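Local structure of uncharacterized protein (Mycobacterium tuberculosis, 6Y56) at residues 130-134 against 206-210; 173-177 against 216-221. The protein is a nucleotidyltransferase toxin of a toxin-antitoxin system, probably acting, like related toxins, by transferring nucleotides to tRNA acceptor stems and so blocking growth. Residues are numbered along the deposited sequence.

Contact 1 of 2, residues 130-134 against 206-210; sequences RRPLA and KVWGD
A single long arginine bridges a loop and a helix here, joining the loop that follows strand 125-129 of the mixed sheet to helix 196-212. Residues 130-134 are irregular and largely extended from Arg-131 to Leu-133 (psi 130 to 152°), whereas 206-210 is regular helix, with Asp-210 N bonded to Lys-206 O at 2.9 Å. The backbones stay apart: the closest CA atoms, those of Arg-131 and Gly-209, are 8.6 Å from each other. Arg-131 (chi1 t, chi2 t, chi3 m) spans the gap. Arg-131 NH2 forms a salt bridge with Asp-210 OD1 at 2.7 Å, and Arg-131 NH1 donates to Lys-206 O at 3.1 Å. Gly-209 C lies over one face of the guanidinium, 3.3 Å from Arg-131 NH2; a CB on Gly-209 would clash with Arg-131 NH1. Asp-214 is a second acidic partner of Arg-131. Lys-206 NZ, 4.0 Å from Leu-133 CD2, reaches the loop through a water that lies 2.5 Å from this NZ and 3.0 Å from Pro-132 O, while Glu-169 and Glu-165 of helix 163-174 supply its salt bridges. The result is a charge-mediated tether between the loop leaving the sheet and helix 196-212 in this AbiEii-family nucleotidyltransferase.

Contact 2 of 2, residues 173-177 against 216-221; sequences RYRRV and RGTRPL
Residues 173 and 174 are helical, Arg-176 N and Val-177 N both bond to Arg-173 O at 2.9 Å, and the chain passes closest to the irregular segment 216-221 where the CA atoms of Arg-176 and Gly-217 come within 5.3 Å. Gly-217 has phi/psi of 85/-159°, backbone angles at which a CB would press on the preceding carbonyl, so that only glycine fits comfortably; a CB there would also clash with Arg-175 NH2. Thr-218 and Arg-219 are extended, and a cis peptide precedes Pro-220. Arg-175 (chi1 t, chi2 -93°, chi3 t) points toward this loop: Arg-175 NH1 and NH2 both donate to Thr-218 O, at 2.7 and 2.9 Å, so one carbonyl accepts two bonds. A water 2.8 Å from Arg-175 NH2 donates to Arg-216 O at 2.9 Å. The aliphatic part of the arginine packs too, Arg-175 CG lying 3.6 Å from Leu-221 CD1. At the exposed margin Arg-176 CD meets Gly-217 N at 3.5 Å, and Arg-176 NH2 sits 3.7 Å from Arg-216 NH1, bringing two positive guanidinium groups together. Asp-225 of helix 224-227 forms a salt bridge with Arg-175 NE, and Val-207 and Val-211 of helix 196-212 pack on the same arginine, placing the contact where three helices converge.

Both contacts show one principle: in each an arginine pairs a backbone carbonyl of the facing segment with a carboxylate, Asp-210 within contact 1 but Asp-225 of helix 224-227 beside contact 2. They meet around helix 196-212. Their centres are about 13 Å apart and their segments alternate along the chain. Asp-210 joins them: its carboxylate serves contact 1, while Asp-210 O lies 2.9 Å from Arg-216 N of contact 2, a probable hydrogen bond. Val-207, on the same helix, packs against contact 2, Val-207 CG1 being 3.9 Å from Arg-175 NH2 and 4.2 Å from Leu-221 CB. Helix 163-174 also links the pair: its glutamates hold Lys-206, and the chain running on from it carries Arg-175. Neither contact includes a bound ligand.

Contact 1 of 2, residues 130-134 against 206-210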
ATOM      1  N   ARG A 130       7.585   7.101   8.227  1.00 14.40           N
ATOM      2  CA  ARG A 130       8.408   8.257   8.550  1.00 15.37           C
ATOM      3  C   ARG A 130       9.425   8.579   7.467  1.00 15.56           C
ATOM      4  O   ARG A 130       9.755   9.755   7.272  1.00 17.28           O
ATOM      5  CB  ARG A 130       9.160   7.997   9.857  1.00 18.97           C
ATOM      6  CG  ARG A 130       9.856   9.214  10.415  1.00 25.42           C
ATOM      7  CD  ARG A 130      10.721   8.855  11.616  1.00 24.76           C
ATOM      8  NE  ARG A 130       9.988   8.087  12.622  1.00 27.58           N
ATOM      9  CZ  ARG A 130       9.220   8.628  13.561  1.00 25.70           C
ATOM     10  NH1 ARG A 130       9.077   9.945  13.623  1.00 25.58           N
ATOM     11  NH2 ARG A 130       8.590   7.853  14.435  1.00 28.84           N
ATOM     12  N   ARG A 131       9.950   7.561   6.783  1.00 18.26           N
ATOM     13  CA  ARG A 131      11.028   7.790   5.830  1.00 20.34           C
ATOM     14  C   ARG A 131      10.473   8.498   4.604  1.00 20.89           C
ATOM     15  O   ARG A 131       9.459   8.065   4.054  1.00 22.50           O
ATOM     16  CB  ARG A 131      11.671   6.466   5.418  1.00 21.01           C
ATOM     17  CG  ARG A 131      13.021   6.642   4.717  1.00 23.46           C
ATOM     18  CD  ARG A 131      13.608   5.324   4.221  1.00 27.80           C
ATOM     19  NE  ARG A 131      13.389   4.242   5.175  1.00 27.29           N
ATOM     20  CZ  ARG A 131      13.438   2.948   4.874  1.00 24.33           C
ATOM     21  NH1 ARG A 131      13.713   2.542   3.634  1.00 19.79           N
ATOM     22  NH2 ARG A 131      13.201   2.054   5.824  1.00 23.80           N
ATOM     23  N   PRO A 132      11.091   9.583   4.155  1.00 20.18           N
ATOM     24  CA  PRO A 132      10.581  10.273   2.966  1.00 20.11           C
ATOM     25  C   PRO A 132      10.588   9.369   1.736  1.00 18.03           C
ATOM     26  O   PRO A 132      11.474   8.530   1.555  1.00 18.98           O
ATOM     27  CB  PRO A 132      11.554  11.446   2.792  1.00 23.22           C
ATOM     28  CG  PRO A 132      12.144  11.654   4.164  1.00 26.52           C
ATOM     29  CD  PRO A 132      12.227  10.288   4.773  1.00 20.68           C
ATOM     30  N   LEU A 133       9.582   9.554   0.886  1.00 16.78           N
ATOM     31  CA  LEU A 133       9.574   8.900  -0.416  1.00 15.66           C
ATOM     32  C   LEU A 133      10.711   9.433  -1.275  1.00 16.60           C
ATOM     33  O   LEU A 133      11.158  10.574  -1.129  1.00 18.62           O
ATOM     34  CB  LEU A 133       8.251   9.132  -1.137  1.00 16.51           C
ATOM     35  CG  LEU A 133       7.072   8.410  -0.489  1.00 15.36           C
ATOM     36  CD1 LEU A 133       5.779   8.764  -1.189  1.00 17.41           C
ATOM     37  CD2 LEU A 133       7.271   6.893  -0.487  1.00 17.44           C
ATOM     38  N   ALA A 134      11.177   8.588  -2.184  1.00 15.67           N
ATOM     39  CA  ALA A 134      12.306   8.947  -3.028  1.00 15.77           C
ATOM     40  C   ALA A 134      11.890   9.736  -4.259  1.00 16.57           C
ATOM     41  O   ALA A 134      12.659  10.581  -4.725  1.00 18.75           O
ATOM     42  CB  ALA A 134      13.052   7.686  -3.468  1.00 17.44           C
ATOM     43  N   LYS A 206      15.677   0.936  -0.732  1.00 12.38           N
ATOM     44  CA  LYS A 206      14.647   0.761   0.290  1.00 14.14           C
ATOM     45  C   LYS A 206      15.062  -0.303   1.293  1.00 12.96           C
ATOM     46  O   LYS A 206      14.908  -0.109   2.505  1.00 14.76           O
ATOM     47  CB  LYS A 206      13.318   0.358  -0.347  1.00 13.16           C
ATOM     48  CG  LYS A 206      12.651   1.445  -1.175  1.00 15.73           C
ATOM     49  CD  LYS A 206      11.884   2.458  -0.337  1.00 18.62           C
ATOM     50  CE  LYS A 206      11.233   3.501  -1.238  1.00 16.19           C
ATOM     51  NZ  LYS A 206      10.367   4.411  -0.448  1.00 20.50           N
ATOM     52  N   VAL A 207      15.589  -1.432   0.807  1.00 12.15           N
ATOM     53  CA  VAL A 207      16.033  -2.485   1.715  1.00 13.57           C
ATOM     54  C   VAL A 207      17.172  -1.991   2.599  1.00 13.13           C
ATOM     55  O   VAL A 207      17.222  -2.299   3.799  1.00 12.88           O
ATOM     56  CB  VAL A 207      16.421  -3.754   0.936  1.00 11.82           C
ATOM     57  CG1 VAL A 207      17.044  -4.769   1.898  1.00 13.64           C
ATOM     58  CG2 VAL A 207      15.202  -4.354   0.243  1.00 13.01           C
ATOM     59  N   TRP A 208      18.095  -1.210   2.035  1.00 11.96           N
ATOM     60  CA  TRP A 208      19.176  -0.665   2.854  1.00 13.54           C
ATOM     61  C   TRP A 208      18.614   0.095   4.047  1.00 13.28           C
ATOM     62  O   TRP A 208      19.028  -0.117   5.191  1.00 12.86           O
ATOM     63  CB  TRP A 208      20.063   0.253   2.005  1.00 12.32           C
ATOM     64  CG  TRP A 208      21.354   0.670   2.693  1.00 12.00           C
ATOM     65  CD1 TRP A 208      22.587   0.123   2.515  1.00 13.85           C
ATOM     66  CD2 TRP A 208      21.519   1.723   3.657  1.00 14.57           C
ATOM     67  NE1 TRP A 208      23.516   0.759   3.316  1.00 14.63           N
ATOM     68  CE2 TRP A 208      22.882   1.747   4.021  1.00 15.34           C
ATOM     69  CE3 TRP A 208      20.645   2.649   4.245  1.00 13.59           C
ATOM     70  CZ2 TRP A 208      23.388   2.660   4.947  1.00 15.55           C
ATOM     71  CZ3 TRP A 208      21.155   3.554   5.170  1.00 15.69           C
ATOM     72  CH2 TRP A 208      22.512   3.546   5.508  1.00 15.94           C
ATOM     73  N   GLY A 209      17.649   0.977   3.810  1.00 12.23           N
ATOM     74  CA  GLY A 209      17.056   1.706   4.919  1.00 14.59           C
ATOM     75  C   GLY A 209      16.273   0.811   5.865  1.00 14.93           C
ATOM     76  O   GLY A 209      16.327   0.989   7.085  1.00 14.46           O
ATOM     77  N   ASP A 210      15.549  -0.170   5.323  1.00 13.54           N
ATOM     78  CA  ASP A 210      14.776  -1.087   6.152  1.00 13.79           C
ATOM     79  C   ASP A 210      15.671  -1.841   7.125  1.00 13.08           C
ATOM     80  O   ASP A 210      15.333  -1.981   8.311  1.00 14.09           O
ATOM     81  CB  ASP A 210      14.052  -2.098   5.267  1.00 16.03           C
ATOM     82  CG  ASP A 210      12.913  -1.487   4.461  1.00 18.62           C
ATOM     83  OD1 ASP A 210      12.496  -0.347   4.747  1.00 20.57           O
ATOM     84  OD2 ASP A 210      12.440  -2.185   3.535  1.00 19.91           O
TER
HETATM   85  O   HOH W   1      11.143   5.507   1.688  1.00 31.66           O

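Contact 2 of 2, residues 173-177 against 216-221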
ATOM      1  N   ARG A 173       9.341  -5.364   1.035  1.00 13.25           N
ATOM      2  CA  ARG A 173       8.695  -6.174   2.063  1.00 14.24           C
ATOM      3  C   ARG A 173       8.710  -7.653   1.700  1.00 14.89           C
ATOM      4  O   ARG A 173       8.940  -8.504   2.570  1.00 14.53           O
ATOM      5  CB  ARG A 173       7.272  -5.705   2.300  1.00 13.77           C
ATOM      6  CG  ARG A 173       6.580  -6.558   3.359  1.00 15.02           C
ATOM      7  CD  ARG A 173       5.485  -5.789   4.057  1.00 20.39           C
ATOM      8  NE  ARG A 173       4.329  -5.628   3.188  1.00 19.93           N
ATOM      9  CZ  ARG A 173       3.326  -4.797   3.436  1.00 24.49           C
ATOM     10  NH1 ARG A 173       3.352  -4.037   4.523  1.00 27.27           N
ATOM     11  NH2 ARG A 173       2.306  -4.719   2.593  1.00 24.86           N
ATOM     12  N   TYR A 174       8.466  -7.971   0.424  1.00 13.58           N
ATOM     13  CA  TYR A 174       8.489  -9.356  -0.040  1.00 12.62           C
ATOM     14  C   TYR A 174       9.812 -10.021   0.289  1.00 15.04           C
ATOM     15  O   TYR A 174       9.851 -11.221   0.591  1.00 15.77           O
ATOM     16  CB  TYR A 174       8.257  -9.339  -1.550  1.00 14.23           C
ATOM     17  CG  TYR A 174       7.864 -10.635  -2.211  1.00 13.97           C
ATOM     18  CD1 TYR A 174       6.586 -11.159  -2.074  1.00 16.40           C
ATOM     19  CD2 TYR A 174       8.755 -11.293  -3.043  1.00 16.94           C
ATOM     20  CE1 TYR A 174       6.227 -12.337  -2.724  1.00 18.43           C
ATOM     21  CE2 TYR A 174       8.409 -12.456  -3.692  1.00 19.41           C
ATOM     22  CZ  TYR A 174       7.153 -12.970  -3.528  1.00 17.71           C
ATOM     23  OH  TYR A 174       6.829 -14.140  -4.186  1.00 23.13           O
ATOM     24  N   ARG A 175      10.899  -9.255   0.250  1.00 13.66           N
ATOM     25  CA  ARG A 175      12.220  -9.772   0.554  1.00 14.26           C
ATOM     26  C   ARG A 175      12.329 -10.227   2.005  1.00 15.44           C
ATOM     27  O   ARG A 175      13.160 -11.092   2.325  1.00 18.18           O
ATOM     28  CB  ARG A 175      13.208  -8.655   0.242  1.00 18.84           C
ATOM     29  CG  ARG A 175      14.604  -8.936   0.582  1.00 20.93           C
ATOM     30  CD  ARG A 175      14.975  -8.454   1.968  1.00 19.19           C
ATOM     31  NE  ARG A 175      16.196  -9.141   2.274  1.00 19.52           N
ATOM     32  CZ  ARG A 175      16.978  -8.894   3.306  1.00 14.89           C
ATOM     33  NH1 ARG A 175      18.087  -9.600   3.441  1.00 17.80           N
ATOM     34  NH2 ARG A 175      16.674  -7.940   4.183  1.00 15.62           N
ATOM     35  N   ARG A 176      11.540  -9.630   2.892  1.00 16.50           N
ATOM     36  CA  ARG A 176      11.608  -9.915   4.320  1.00 20.17           C
ATOM     37  C   ARG A 176      10.582 -10.942   4.767  1.00 20.52           C
ATOM     38  O   ARG A 176      10.902 -11.816   5.583  1.00 22.43           O
ATOM     39  CB  ARG A 176      11.416  -8.629   5.129  1.00 18.84           C
ATOM     40  CG  ARG A 176      11.223  -8.881   6.625  1.00 23.84           C
ATOM     41  CD  ARG A 176      11.140  -7.596   7.421  1.00 21.89           C
ATOM     42  NE  ARG A 176       9.909  -6.868   7.123  1.00 24.10           N
ATOM     43  CZ  ARG A 176       8.736  -7.104   7.703  1.00 25.35           C
ATOM     44  NH1 ARG A 176       8.615  -8.050   8.634  1.00 22.26           N
ATOM     45  NH2 ARG A 176       7.677  -6.382   7.352  1.00 30.68           N
ATOM     46  N   VAL A 177       9.355 -10.851   4.259  1.00 15.34           N
ATOM     47  CA  VAL A 177       8.269 -11.735   4.666  1.00 18.45           C
ATOM     48  C   VAL A 177       7.335 -11.936   3.480  1.00 17.66           C
ATOM     49  O   VAL A 177       7.056 -11.002   2.724  1.00 21.55           O
ATOM     50  CB  VAL A 177       7.533 -11.169   5.899  1.00 25.03           C
ATOM     51  CG1 VAL A 177       6.902  -9.820   5.581  1.00 21.36           C
ATOM     52  CG2 VAL A 177       6.487 -12.146   6.385  1.00 32.27           C
ATOM     53  N   ARG A 216      14.813  -4.071  10.198  1.00 12.90           N
ATOM     54  CA  ARG A 216      13.851  -5.054   9.704  1.00 14.72           C
ATOM     55  C   ARG A 216      14.525  -6.002   8.724  1.00 15.45           C
ATOM     56  O   ARG A 216      15.185  -5.556   7.787  1.00 17.99           O
ATOM     57  CB  ARG A 216      12.706  -4.351   8.973  1.00 16.74           C
ATOM     58  CG  ARG A 216      11.790  -3.554   9.873  1.00 20.85           C
ATOM     59  CD  ARG A 216      10.868  -4.476  10.654  1.00 27.19           C
ATOM     60  NE  ARG A 216       9.865  -3.739  11.423  1.00 35.41           N
ATOM     61  CZ  ARG A 216       8.687  -3.343  10.947  1.00 34.05           C
ATOM     62  NH1 ARG A 216       8.345  -3.616   9.697  1.00 34.28           N
ATOM     63  NH2 ARG A 216       7.843  -2.680  11.732  1.00 38.46           N
ATOM     64  N   GLY A 217      14.321  -7.299   8.911  1.00 15.02           N
ATOM     65  CA  GLY A 217      14.958  -8.271   8.037  1.00 17.19           C
ATOM     66  C   GLY A 217      16.361  -8.609   8.501  1.00 17.42           C
ATOM     67  O   GLY A 217      16.716  -8.435   9.669  1.00 20.08           O
ATOM     68  N   THR A 218      17.160  -9.123   7.572  1.00 16.49           N
ATOM     69  CA  THR A 218      18.530  -9.534   7.838  1.00 16.28           C
ATOM     70  C   THR A 218      19.455  -8.932   6.788  1.00 16.43           C
ATOM     71  O   THR A 218      19.017  -8.464   5.734  1.00 17.43           O
ATOM     72  CB  THR A 218      18.666 -11.066   7.839  1.00 18.68           C
ATOM     73  OG1 THR A 218      18.262 -11.593   6.566  1.00 20.23           O
ATOM     74  CG2 THR A 218      17.806 -11.694   8.930  1.00 19.70           C
ATOM     75  N   ARG A 219      20.748  -8.964   7.073  1.00 15.77           N
ATOM     76  CA  ARG A 219      21.731  -8.581   6.077  1.00 17.61           C
ATOM     77  C   ARG A 219      22.570  -9.801   5.713  1.00 19.46           C
ATOM     78  O   ARG A 219      22.731 -10.709   6.536  1.00 18.74           O
ATOM     79  CB  ARG A 219      22.636  -7.456   6.603  1.00 19.14           C
ATOM     80  CG  ARG A 219      23.320  -7.772   7.921  1.00 17.15           C
ATOM     81  CD  ARG A 219      24.420  -6.776   8.245  1.00 22.31           C
ATOM     82  NE  ARG A 219      23.939  -5.402   8.299  1.00 20.81           N
ATOM     83  CZ  ARG A 219      23.321  -4.867   9.345  1.00 22.90           C
ATOM     84  NH1 ARG A 219      23.095  -5.588  10.436  1.00 24.32           N
ATOM     85  NH2 ARG A 219      22.931  -3.600   9.306  1.00 23.19           N
ATOM     86  N   PRO A 220      23.101  -9.872   4.486  1.00 17.19           N
ATOM     87  CA  PRO A 220      22.959  -8.905   3.396  1.00 17.60           C
ATOM     88  C   PRO A 220      21.697  -9.155   2.600  1.00 16.21           C
ATOM     89  O   PRO A 220      21.021 -10.159   2.801  1.00 18.53           O
ATOM     90  CB  PRO A 220      24.171  -9.220   2.523  1.00 18.98           C
ATOM     91  CG  PRO A 220      24.304 -10.698   2.661  1.00 21.51           C
ATOM     92  CD  PRO A 220      24.001 -10.980   4.112  1.00 17.95           C
ATOM     93  N   LEU A 221      21.365  -8.221   1.716  1.00 16.01           N
ATOM     94  CA  LEU A 221      20.325  -8.450   0.726  1.00 14.97           C
ATOM     95  C   LEU A 221      20.859  -9.398  -0.335  1.00 16.16           C
ATOM     96  O   LEU A 221      21.931  -9.167  -0.897  1.00 16.84           O
ATOM     97  CB  LEU A 221      19.950  -7.116   0.071  1.00 15.28           C
ATOM     98  CG  LEU A 221      19.060  -7.202  -1.167  1.00 15.45           C
ATOM     99  CD1 LEU A 221      17.744  -7.863  -0.795  1.00 17.15           C
ATOM    100  CD2 LEU A 221      18.839  -5.828  -1.808  1.00 16.34           C
TER
HETATM  101  O   HOH W   2      14.552  -6.280   5.078  1.00 16.21           O